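Long-range contacts in prolyl endopeptidase (Myxococcus xanthus, PDB 2BKL), which probably cleaves oligopeptides after proline, and less readily after alanine, as a serine peptidase of the prolyl oligopeptidase family: residues N79-Y84 against W98-S103; V72-R77 against R388-T393; K93-W98 against E106-D111. All blocks are in the same frame, centred on the assembly; numbering follows the deposited sequence.

Interaction 1 (N79-Y84 against W98-S103); sequences NGRFFY and WRQGES
Arg81 lies alongside Trp98 and meets Gln100 with its guanidinium. Arg81 NE donates a fairly straight bond to Gln100 OE1 (2.8 Å, 163° at the hydrogen), and this oxygen sits near the guanidinium plane. Arg81 NH2 adds a weak bond to the same oxygen. Trp98 CZ3 lies over one guanidinium face, off towards its rim, 3.3 Å from Arg81 NE. The planes are 46° apart, too tilted for a flat stack. Arg81 reaches this place because its chain is extended from CG to NE. Gln100 bends at chi2 (80°), which brings CD back beside the Arg81 chain; OE1 faces NE. Phe83 CD2 lies 3.6 Å from Trp98 CB, but the two rings barely overlap.

Strands 81-84 and 98-100 are antiparallel neighbours in the first blade of the beta-propeller. Phe82 and Arg99 form the hydrogen-bonded pair, with Phe82 N 2.9 Å from Arg99 O and a return bond from Arg99 N to Phe82 O. Beyond the strand ends, Gly101 N donates to Gly80 O (2.9 Å). Two waters bridge Gln100 NE2 to the turn, one to Gly80 O and one, at a doubtfully short distance, to Asn79 O.

On the side of the sheet that carries Phe82 and Arg99, Arg99 NE donates to Tyr84 OH (2.9 Å), which lies near the guanidinium plane. Phe82 CE1 rests 3.7 Å from Gly101 C. Further out, Glu106 pairs with Arg99 NH2 and takes a hydrogen bond with Tyr84 OH. Asp155 forms a salt bridge to Arg81 NH2, and Gly132 O accepts from Arg81 NH1, which fixes the guanidinium from the next blade.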
loop_
_atom_site.group_PDB
_atom_site.type_symbol
_atom_site.label_atom_id
_atom_site.label_comp_id
_atom_site.label_asym_id
_atom_site.label_seq_id
_atom_site.Cartn_x
_atom_site.Cartn_y
_atom_site.Cartn_z
ATOM N N ASN A 79 28.684 -8.143 1.046
ATOM C CA ASN A 79 29.950 -8.858 0.945
ATOM C C ASN A 79 30.400 -9.100 -0.501
ATOM O O ASN A 79 30.857 -10.197 -0.846
ATOM C CB ASN A 79 29.847 -10.165 1.737
ATOM C CG ASN A 79 31.201 -10.819 2.021
ATOM O OD1 ASN A 79 32.261 -10.166 1.978
ATOM N ND2 ASN A 79 31.168 -12.115 2.307
ATOM N N GLY A 80 30.289 -8.070 -1.330
ATOM C CA GLY A 80 30.764 -8.134 -2.702
ATOM C C GLY A 80 29.785 -8.732 -3.705
ATOM O O GLY A 80 30.053 -8.728 -4.904
ATOM N N ARG A 81 28.643 -9.202 -3.220
ATOM C CA ARG A 81 27.600 -9.768 -4.066
ATOM C C ARG A 81 26.442 -8.804 -4.195
ATOM O O ARG A 81 26.224 -7.933 -3.349
ATOM C CB ARG A 81 27.097 -11.063 -3.462
ATOM C CG ARG A 81 28.130 -12.158 -3.484
ATOM C CD ARG A 81 27.672 -13.445 -2.900
ATOM N NE ARG A 81 28.656 -14.474 -3.172
ATOM C CZ ARG A 81 28.548 -15.726 -2.771
ATOM N NH1 ARG A 81 27.513 -16.153 -2.060
ATOM N NH2 ARG A 81 29.503 -16.580 -3.094
ATOM N N PHE A 82 25.713 -8.911 -5.289
ATOM C CA PHE A 82 24.578 -8.091 -5.581
ATOM C C PHE A 82 23.370 -8.976 -5.741
ATOM O O PHE A 82 23.457 -10.027 -6.381
ATOM C CB PHE A 82 24.791 -7.326 -6.898
ATOM C CG PHE A 82 25.808 -6.241 -6.818
ATOM C CD1 PHE A 82 27.153 -6.545 -6.765
ATOM C CD2 PHE A 82 25.422 -4.912 -6.866
ATOM C CE1 PHE A 82 28.116 -5.532 -6.717
ATOM C CE2 PHE A 82 26.377 -3.904 -6.831
ATOM C CZ PHE A 82 27.719 -4.226 -6.740
ATOM N N PHE A 83 22.248 -8.540 -5.195
ATOM C CA PHE A 83 20.999 -9.286 -5.205
ATOM C C PHE A 83 19.893 -8.363 -5.660
ATOM O O PHE A 83 19.774 -7.238 -5.171
ATOM C CB PHE A 83 20.649 -9.798 -3.804
ATOM C CG PHE A 83 21.657 -10.753 -3.239
ATOM C CD1 PHE A 83 22.850 -10.305 -2.701
ATOM C CD2 PHE A 83 21.450 -12.115 -3.298
ATOM C CE1 PHE A 83 23.791 -11.206 -2.211
ATOM C CE2 PHE A 83 22.397 -13.000 -2.792
ATOM C CZ PHE A 83 23.534 -12.543 -2.264
ATOM N N TYR A 84 19.056 -8.799 -6.586
ATOM C CA TYR A 84 18.096 -7.908 -7.217
ATOM C C TYR A 84 17.057 -8.724 -7.969
ATOM O O TYR A 84 17.326 -9.860 -8.390
ATOM C CB TYR A 84 18.819 -6.899 -8.162
ATOM C CG TYR A 84 19.743 -7.619 -9.113
ATOM C CD1 TYR A 84 21.041 -7.904 -8.743
ATOM C CD2 TYR A 84 19.288 -8.099 -10.338
ATOM C CE1 TYR A 84 21.876 -8.608 -9.555
ATOM C CE2 TYR A 84 20.130 -8.805 -11.163
ATOM C CZ TYR A 84 21.418 -9.067 -10.762
ATOM O OH TYR A 84 22.293 -9.768 -11.550
ATOM N N TRP A 98 21.253 -13.117 -8.321
ATOM C CA TRP A 98 22.453 -12.621 -7.687
ATOM C C TRP A 98 23.645 -12.698 -8.630
ATOM O O TRP A 98 23.641 -13.444 -9.619
ATOM C CB TRP A 98 22.760 -13.356 -6.365
ATOM C CG TRP A 98 23.327 -14.730 -6.547
ATOM C CD1 TRP A 98 22.641 -15.860 -6.857
ATOM C CD2 TRP A 98 24.691 -15.122 -6.398
ATOM N NE1 TRP A 98 23.494 -16.928 -6.950
ATOM C CE2 TRP A 98 24.759 -16.508 -6.649
ATOM C CE3 TRP A 98 25.866 -14.447 -6.078
ATOM C CZ2 TRP A 98 25.956 -17.222 -6.590
ATOM C CZ3 TRP A 98 27.058 -15.164 -6.015
ATOM C CH2 TRP A 98 27.089 -16.531 -6.264
ATOM N N ARG A 99 24.665 -11.908 -8.315
ATOM C CA ARG A 99 25.935 -11.996 -8.994
ATOM C C ARG A 99 27.067 -11.635 -8.058
ATOM O O ARG A 99 26.886 -10.885 -7.066
ATOM C CB ARG A 99 25.974 -11.100 -10.227
ATOM C CG ARG A 99 25.842 -9.627 -9.950
ATOM C CD ARG A 99 26.086 -8.751 -11.182
ATOM N NE ARG A 99 24.996 -8.858 -12.130
ATOM C CZ ARG A 99 25.031 -8.411 -13.374
ATOM N NH1 ARG A 99 26.121 -7.827 -13.849
ATOM N NH2 ARG A 99 23.967 -8.564 -14.158
ATOM N N GLN A 100 28.239 -12.166 -8.382
ATOM C CA GLN A 100 29.450 -11.872 -7.652
ATOM C C GLN A 100 30.144 -10.701 -8.316
ATOM O O GLN A 100 30.629 -10.816 -9.451
ATOM C CB GLN A 100 30.363 -13.083 -7.671
ATOM C CG GLN A 100 31.613 -12.876 -6.820
ATOM C CD GLN A 100 31.312 -13.109 -5.356
ATOM O OE1 GLN A 100 30.771 -14.142 -5.009
ATOM N NE2 GLN A 100 31.636 -12.136 -4.508
ATOM N N GLY A 101 30.219 -9.580 -7.622
ATOM C CA GLY A 101 30.797 -8.372 -8.179
ATOM C C GLY A 101 29.881 -7.673 -9.164
ATOM O O GLY A 101 28.865 -8.209 -9.624
ATOM N N GLU A 102 30.271 -6.461 -9.518
ATOM C CA GLU A 102 29.425 -5.572 -10.294
ATOM C C GLU A 102 29.131 -6.132 -11.688
ATOM O O GLU A 102 28.039 -5.914 -12.220
ATOM C CB GLU A 102 30.078 -4.193 -10.392
ATOM C CG GLU A 102 29.104 -3.055 -10.617
ATOM C CD GLU A 102 29.820 -1.771 -10.991
ATOM O OE1 GLU A 102 29.923 -1.475 -12.207
ATOM O OE2 GLU A 102 30.295 -1.070 -10.065
ATOM N N SER A 103 30.082 -6.860 -12.265
ATOM C CA SER A 103 29.904 -7.416 -13.605
ATOM C C SER A 103 30.142 -8.938 -13.680
ATOM O O SER A 103 30.474 -9.471 -14.742
ATOM C CB SER A 103 30.797 -6.663 -14.600
ATOM O OG SER A 103 32.158 -6.980 -14.393
HETATM O O HOH W 1 31.283 -12.568 -1.634
HETATM O O HOH W 2 33.000 -9.645 -5.444
#

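Interaction 2 (V72-R77 against R388-T393); sequences VSTPSR and RQIYKT
The seam between the first and last blades of the beta-propeller is where Ile390 meets Val72, Ser73 and Thr74. Strand 71-78 belongs to the first blade and strand 386-394 to the last. No direct hydrogen bond joins the two segments.

The tip of Ile390 does most of the touching. Its CD1 lies 3.3 Å from Val72 O and 3.7 Å from Thr74 N, so the methyl sits against the backbone of the loop part of 72-77. Chi2 is anti (173°), which carries CD1 out to that backbone. The other branch meets a side chain: Ile390 CG2 is 3.9 Å from Thr74 CG2. Trp403 and Met369 lie nearby, packing on Ile390 and Thr74 respectively.

Arg388 joins in through water. One water donates to Val72 O (2.7 Å) and accepts from Arg388 NE (2.9 Å). A second accepts from Thr74 N and from Arg388 NH2, each at 3.0 Å. Both waters lie at the guanidinium edge, near its plane. The bend at chi3 (51°) turns NE out of the line of the chain, towards the water at Val72 O.

Between these two segments the seam has a small apolar contact and two bridging waters. This fits the prolyl oligopeptidase propeller, in which no blade is built from both of its chain ends. Without a direct hydrogen bond, this joint is consistent with one that parts more easily than a paired sheet.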
loop_
_atom_site.group_PDB
_atom_site.type_symbol
_atom_site.label_atom_id
_atom_site.label_comp_id
_atom_site.label_asym_id
_atom_site.label_seq_id
_atom_site.Cartn_x
_atom_site.Cartn_y
_atom_site.Cartn_z
ATOM N N VAL A 72 14.593 -4.186 -13.846
ATOM C CA VAL A 72 15.458 -4.611 -12.739
ATOM C C VAL A 72 15.255 -3.677 -11.549
ATOM O O VAL A 72 15.079 -2.450 -11.754
ATOM C CB VAL A 72 16.930 -4.661 -13.155
ATOM C CG1 VAL A 72 17.456 -3.285 -13.496
ATOM C CG2 VAL A 72 17.784 -5.305 -12.049
ATOM N N SER A 73 15.255 -4.241 -10.334
ATOM C CA SER A 73 15.110 -3.515 -9.046
ATOM C C SER A 73 16.453 -2.921 -8.645
ATOM O O SER A 73 17.487 -3.324 -9.140
ATOM C CB SER A 73 14.629 -4.448 -7.880
ATOM O OG SER A 73 15.679 -5.288 -7.267
ATOM N N THR A 74 16.432 -1.974 -7.709
ATOM C CA THR A 74 17.680 -1.572 -7.062
ATOM C C THR A 74 18.345 -2.769 -6.384
ATOM O O THR A 74 17.647 -3.634 -5.837
ATOM C CB THR A 74 17.488 -0.464 -6.002
ATOM O OG1 THR A 74 16.527 -0.839 -5.025
ATOM C CG2 THR A 74 16.923 0.791 -6.619
ATOM N N PRO A 75 19.671 -2.812 -6.389
ATOM C CA PRO A 75 20.374 -3.972 -5.834
ATOM C C PRO A 75 20.639 -3.878 -4.334
ATOM O O PRO A 75 20.885 -2.794 -3.789
ATOM C CB PRO A 75 21.682 -3.969 -6.612
ATOM C CG PRO A 75 21.916 -2.537 -6.971
ATOM C CD PRO A 75 20.604 -1.865 -7.021
ATOM N N SER A 76 20.515 -5.014 -3.665
ATOM C CA SER A 76 21.036 -5.179 -2.299
ATOM C C SER A 76 22.460 -5.717 -2.357
ATOM O O SER A 76 22.723 -6.759 -2.959
ATOM C CB SER A 76 20.130 -6.077 -1.495
ATOM O OG SER A 76 18.888 -5.407 -1.396
ATOM N N ARG A 77 23.387 -5.022 -1.724
ATOM C CA ARG A 77 24.797 -5.367 -1.789
ATOM C C ARG A 77 25.257 -5.936 -0.462
ATOM O O ARG A 77 25.032 -5.337 0.594
ATOM C CB ARG A 77 25.618 -4.135 -2.119
ATOM C CG ARG A 77 25.254 -3.543 -3.456
ATOM C CD ARG A 77 26.112 -2.355 -3.822
ATOM N NE ARG A 77 27.534 -2.683 -3.799
ATOM C CZ ARG A 77 28.517 -1.773 -3.792
ATOM N NH1 ARG A 77 28.237 -0.472 -3.813
ATOM N NH2 ARG A 77 29.785 -2.164 -3.778
ATOM N N ARG A 388 9.953 3.651 -14.880
ATOM C CA ARG A 388 10.970 3.661 -13.834
ATOM C C ARG A 388 12.369 3.770 -14.380
ATOM O O ARG A 388 12.769 3.038 -15.268
ATOM C CB ARG A 388 10.910 2.382 -12.974
ATOM C CG ARG A 388 9.859 2.381 -11.903
ATOM C CD ARG A 388 9.553 0.990 -11.350
ATOM N NE ARG A 388 10.738 0.240 -10.935
ATOM C CZ ARG A 388 11.184 0.147 -9.675
ATOM N NH1 ARG A 388 10.541 0.743 -8.674
ATOM N NH2 ARG A 388 12.280 -0.566 -9.407
ATOM N N GLN A 389 13.108 4.699 -13.803
ATOM C CA GLN A 389 14.521 4.864 -14.034
ATOM C C GLN A 389 15.211 4.734 -12.698
ATOM O O GLN A 389 14.737 5.273 -11.715
ATOM C CB GLN A 389 14.786 6.247 -14.563
ATOM C CG GLN A 389 14.151 6.491 -15.945
ATOM C CD GLN A 389 14.285 7.908 -16.446
ATOM O OE1 GLN A 389 14.694 8.814 -15.717
ATOM N NE2 GLN A 389 13.883 8.117 -17.691
ATOM N N ILE A 390 16.337 4.056 -12.650
ATOM C CA ILE A 390 17.155 3.986 -11.466
ATOM C C ILE A 390 18.466 4.678 -11.712
ATOM O O ILE A 390 19.114 4.436 -12.712
ATOM C CB ILE A 390 17.413 2.537 -11.059
ATOM C CG1 ILE A 390 16.098 1.800 -10.818
ATOM C CG2 ILE A 390 18.332 2.496 -9.835
ATOM C CD1 ILE A 390 16.313 0.330 -10.582
ATOM N N TYR A 391 18.841 5.551 -10.789
ATOM C CA TYR A 391 20.105 6.263 -10.826
ATOM C C TYR A 391 21.033 5.750 -9.747
ATOM O O TYR A 391 20.615 5.478 -8.617
ATOM C CB TYR A 391 19.870 7.779 -10.663
ATOM C CG TYR A 391 19.220 8.349 -11.890
ATOM C CD1 TYR A 391 17.849 8.290 -12.048
ATOM C CD2 TYR A 391 19.966 8.918 -12.888
ATOM C CE1 TYR A 391 17.246 8.747 -13.170
ATOM C CE2 TYR A 391 19.359 9.421 -14.045
ATOM C CZ TYR A 391 17.993 9.315 -14.162
ATOM O OH TYR A 391 17.345 9.808 -15.275
ATOM N N LYS A 392 22.304 5.625 -10.106
ATOM C CA LYS A 392 23.349 5.281 -9.165
ATOM C C LYS A 392 24.106 6.572 -8.885
ATOM O O LYS A 392 24.563 7.258 -9.803
ATOM C CB LYS A 392 24.273 4.215 -9.746
ATOM C CG LYS A 392 25.438 3.829 -8.835
ATOM C CD LYS A 392 26.291 2.724 -9.459
ATOM C CE LYS A 392 27.668 2.664 -8.866
ATOM N NZ LYS A 392 28.576 1.827 -9.690
ATOM N N THR A 393 24.230 6.910 -7.608
ATOM C CA THR A 393 24.842 8.162 -7.213
ATOM C C THR A 393 25.948 7.917 -6.203
ATOM O O THR A 393 25.940 6.919 -5.495
ATOM C CB THR A 393 23.804 9.138 -6.610
ATOM O OG1 THR A 393 23.463 8.737 -5.265
ATOM C CG2 THR A 393 22.478 9.114 -7.330
HETATM O O HOH W 3 13.063 -0.770 -12.342
HETATM O O HOH W 4 13.707 -0.912 -6.845
#

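Interaction 3 (K93-W98 against E106-D111); sequences KAILYW and EKVLLD
A beta hairpin with a classic bulge makes the outer edge of the first propeller blade, where Leu96 faces both Leu109 and Leu110. Strand 107-110 is the outermost strand of the blade, and 95-98 pairs with it in antiparallel fashion.

The bulge centres on Leu96 O. It accepts from Leu109 N (2.8 Å) in the carbonyl plane and from Leu110 N (3.2 Å) tilted from that plane. Leu96 N returns a bond to Leu110 O. Beyond the bulge, Trp98 and Lys107 exchange two backbone bonds. The short strand axes run at 128° to each other, well away from strictly antiparallel.

Leu96 CD2 packs 3.8 Å from Leu110 CD1, and Leu109 CD2 comes close to the same methyl. These leucines face the next blade, where Trp126, Phe137 and Val135 pack on them. Lys107 runs alongside Trp98 and sets its NZ 3.6 Å from Trp98 CZ2. Leu109 CB approaches Trp98 CD1 from across.

On the other face, Val108 CG2 touches Tyr97 CE2 at 3.5 Å, while its CG1 meets Ile95 CG2. With CG1 anti to the backbone N (chi1 171°), Val108 points that methyl at Ile95 and leaves CG2 to Tyr97. Glu106 OE2 is 3.7 Å from Tyr97 CE2. Glu106 OE1, held by Tyr84 OH and Arg99, also forms a salt bridge to Arg86, and Tyr97 OH is hydrogen-bonded to His88 NE2. Ile95 CG1 lies 3.5 Å from Asp111 OD1, which is hydrogen-bonded to Asn113 ND2.

The extra residue at the bulge brings two leucines to the same inter-blade surface, while Leu96 O satisfies both their amides.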
loop_
_atom_site.group_PDB
_atom_site.type_symbol
_atom_site.label_atom_id
_atom_site.label_comp_id
_atom_site.label_asym_id
_atom_site.label_seq_id
_atom_site.Cartn_x
_atom_site.Cartn_y
_atom_site.Cartn_z
ATOM N N LYS A 93 5.871 -13.909 -13.119
ATOM C CA LYS A 93 6.316 -13.350 -11.851
ATOM C C LYS A 93 7.772 -12.925 -11.970
ATOM O O LYS A 93 8.530 -13.529 -12.738
ATOM C CB LYS A 93 6.203 -14.410 -10.746
ATOM C CG LYS A 93 4.790 -14.863 -10.438
ATOM C CD LYS A 93 4.820 -15.907 -9.313
ATOM C CE LYS A 93 3.527 -16.590 -9.068
ATOM N NZ LYS A 93 2.503 -15.647 -8.569
ATOM N N ALA A 94 8.156 -11.932 -11.175
ATOM C CA ALA A 94 9.541 -11.513 -11.063
ATOM C C ALA A 94 10.404 -12.560 -10.389
ATOM O O ALA A 94 9.913 -13.373 -9.624
ATOM C CB ALA A 94 9.622 -10.230 -10.293
ATOM N N ILE A 95 11.705 -12.503 -10.671
ATOM C CA ILE A 95 12.681 -13.486 -10.244
ATOM C C ILE A 95 13.830 -12.805 -9.509
ATOM O O ILE A 95 14.312 -11.773 -9.973
ATOM C CB ILE A 95 13.203 -14.226 -11.524
ATOM C CG1 ILE A 95 12.060 -14.990 -12.194
ATOM C CG2 ILE A 95 14.398 -15.143 -11.218
ATOM C CD1 ILE A 95 12.430 -15.639 -13.500
ATOM N N LEU A 96 14.306 -13.408 -8.424
ATOM C CA LEU A 96 15.445 -12.913 -7.650
ATOM C C LEU A 96 16.741 -13.515 -8.201
ATOM O O LEU A 96 16.856 -14.723 -8.311
ATOM C CB LEU A 96 15.284 -13.291 -6.176
ATOM C CG LEU A 96 16.407 -12.795 -5.274
ATOM C CD1 LEU A 96 16.521 -11.299 -5.260
ATOM C CD2 LEU A 96 16.229 -13.284 -3.828
ATOM N N TYR A 97 17.666 -12.651 -8.608
ATOM C CA TYR A 97 18.985 -12.978 -9.115
ATOM C C TYR A 97 20.076 -12.540 -8.161
ATOM O O TYR A 97 19.883 -11.642 -7.335
ATOM C CB TYR A 97 19.216 -12.206 -10.426
ATOM C CG TYR A 97 18.461 -12.766 -11.597
ATOM C CD1 TYR A 97 17.155 -12.420 -11.829
ATOM C CD2 TYR A 97 19.076 -13.656 -12.473
ATOM C CE1 TYR A 97 16.464 -12.943 -12.910
ATOM C CE2 TYR A 97 18.385 -14.191 -13.549
ATOM C CZ TYR A 97 17.084 -13.812 -13.752
ATOM O OH TYR A 97 16.393 -14.346 -14.819
ATOM N N TRP A 98 21.253 -13.117 -8.321
ATOM C CA TRP A 98 22.453 -12.621 -7.687
ATOM C C TRP A 98 23.645 -12.698 -8.630
ATOM O O TRP A 98 23.641 -13.444 -9.619
ATOM C CB TRP A 98 22.760 -13.356 -6.365
ATOM C CG TRP A 98 23.327 -14.730 -6.547
ATOM C CD1 TRP A 98 22.641 -15.860 -6.857
ATOM C CD2 TRP A 98 24.691 -15.122 -6.398
ATOM N NE1 TRP A 98 23.494 -16.928 -6.950
ATOM C CE2 TRP A 98 24.759 -16.508 -6.649
ATOM C CE3 TRP A 98 25.866 -14.447 -6.078
ATOM C CZ2 TRP A 98 25.956 -17.222 -6.590
ATOM C CZ3 TRP A 98 27.058 -15.164 -6.015
ATOM C CH2 TRP A 98 27.089 -16.531 -6.264
ATOM N N GLU A 106 25.270 -13.316 -13.709
ATOM C CA GLU A 106 24.171 -13.455 -12.789
ATOM C C GLU A 106 23.559 -14.844 -12.865
ATOM O O GLU A 106 23.614 -15.537 -13.895
ATOM C CB GLU A 106 23.121 -12.384 -13.028
ATOM C CG GLU A 106 22.430 -12.471 -14.361
ATOM C CD GLU A 106 21.351 -11.437 -14.500
ATOM O OE1 GLU A 106 21.440 -10.392 -13.832
ATOM O OE2 GLU A 106 20.425 -11.674 -15.286
ATOM N N LYS A 107 22.966 -15.232 -11.747
ATOM C CA LYS A 107 22.332 -16.519 -11.576
ATOM C C LYS A 107 20.970 -16.351 -10.916
ATOM O O LYS A 107 20.788 -15.519 -10.018
ATOM C CB LYS A 107 23.221 -17.412 -10.720
ATOM C CG LYS A 107 24.489 -17.877 -11.487
ATOM C CD LYS A 107 25.513 -18.577 -10.592
ATOM C CE LYS A 107 26.973 -18.181 -10.941
ATOM N NZ LYS A 107 27.668 -17.537 -9.772
ATOM N N VAL A 108 20.008 -17.142 -11.356
ATOM C CA VAL A 108 18.709 -17.190 -10.720
ATOM C C VAL A 108 18.869 -17.789 -9.333
ATOM O O VAL A 108 19.523 -18.820 -9.173
ATOM C CB VAL A 108 17.743 -18.087 -11.516
ATOM C CG1 VAL A 108 16.448 -18.317 -10.735
ATOM C CG2 VAL A 108 17.450 -17.495 -12.863
ATOM N N LEU A 109 18.275 -17.147 -8.336
ATOM C CA LEU A 109 18.313 -17.632 -6.947
ATOM C C LEU A 109 16.939 -18.142 -6.539
ATOM O O LEU A 109 16.797 -19.272 -6.062
ATOM C CB LEU A 109 18.707 -16.506 -5.988
ATOM C CG LEU A 109 18.948 -16.938 -4.532
ATOM C CD1 LEU A 109 19.999 -18.024 -4.388
ATOM C CD2 LEU A 109 19.345 -15.725 -3.720
ATOM N N LEU A 110 15.908 -17.323 -6.745
ATOM C CA LEU A 110 14.541 -17.709 -6.421
ATOM C C LEU A 110 13.654 -17.376 -7.611
ATOM O O LEU A 110 13.522 -16.216 -7.977
ATOM C CB LEU A 110 14.012 -17.005 -5.185
ATOM C CG LEU A 110 14.680 -17.288 -3.851
ATOM C CD1 LEU A 110 14.166 -16.346 -2.768
ATOM C CD2 LEU A 110 14.530 -18.754 -3.440
ATOM N N ASP A 111 13.010 -18.397 -8.172
ATOM C CA ASP A 111 12.101 -18.237 -9.302
ATOM C C ASP A 111 10.708 -18.753 -8.931
ATOM O O ASP A 111 10.424 -19.958 -9.035
ATOM C CB ASP A 111 12.644 -18.985 -10.512
ATOM C CG ASP A 111 11.752 -18.850 -11.739
ATOM O OD1 ASP A 111 10.691 -18.159 -11.660
ATOM O OD2 ASP A 111 12.050 -19.417 -12.818
#

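In the fold
The three contacts sit in the beta-propeller domain, on the same side of the chain's centre. Interactions 1 and 3 are both pairings within the first blade, a four-stranded antiparallel sheet running 71-78, 81-87, 95-100, 107-110. They share strand 95-100 and Trp98, and their centres are about 12 Å apart. Along the chain their segments alternate. Interaction 2 takes the first strand of that blade to the last blade, more than 300 residues later, and encloses both others. Its centre is about 13 Å from that of interaction 1 and about 16 Å from that of interaction 3. Hydrogen-bonded pairing thus builds the blade, while packing and water meet where the ring closes.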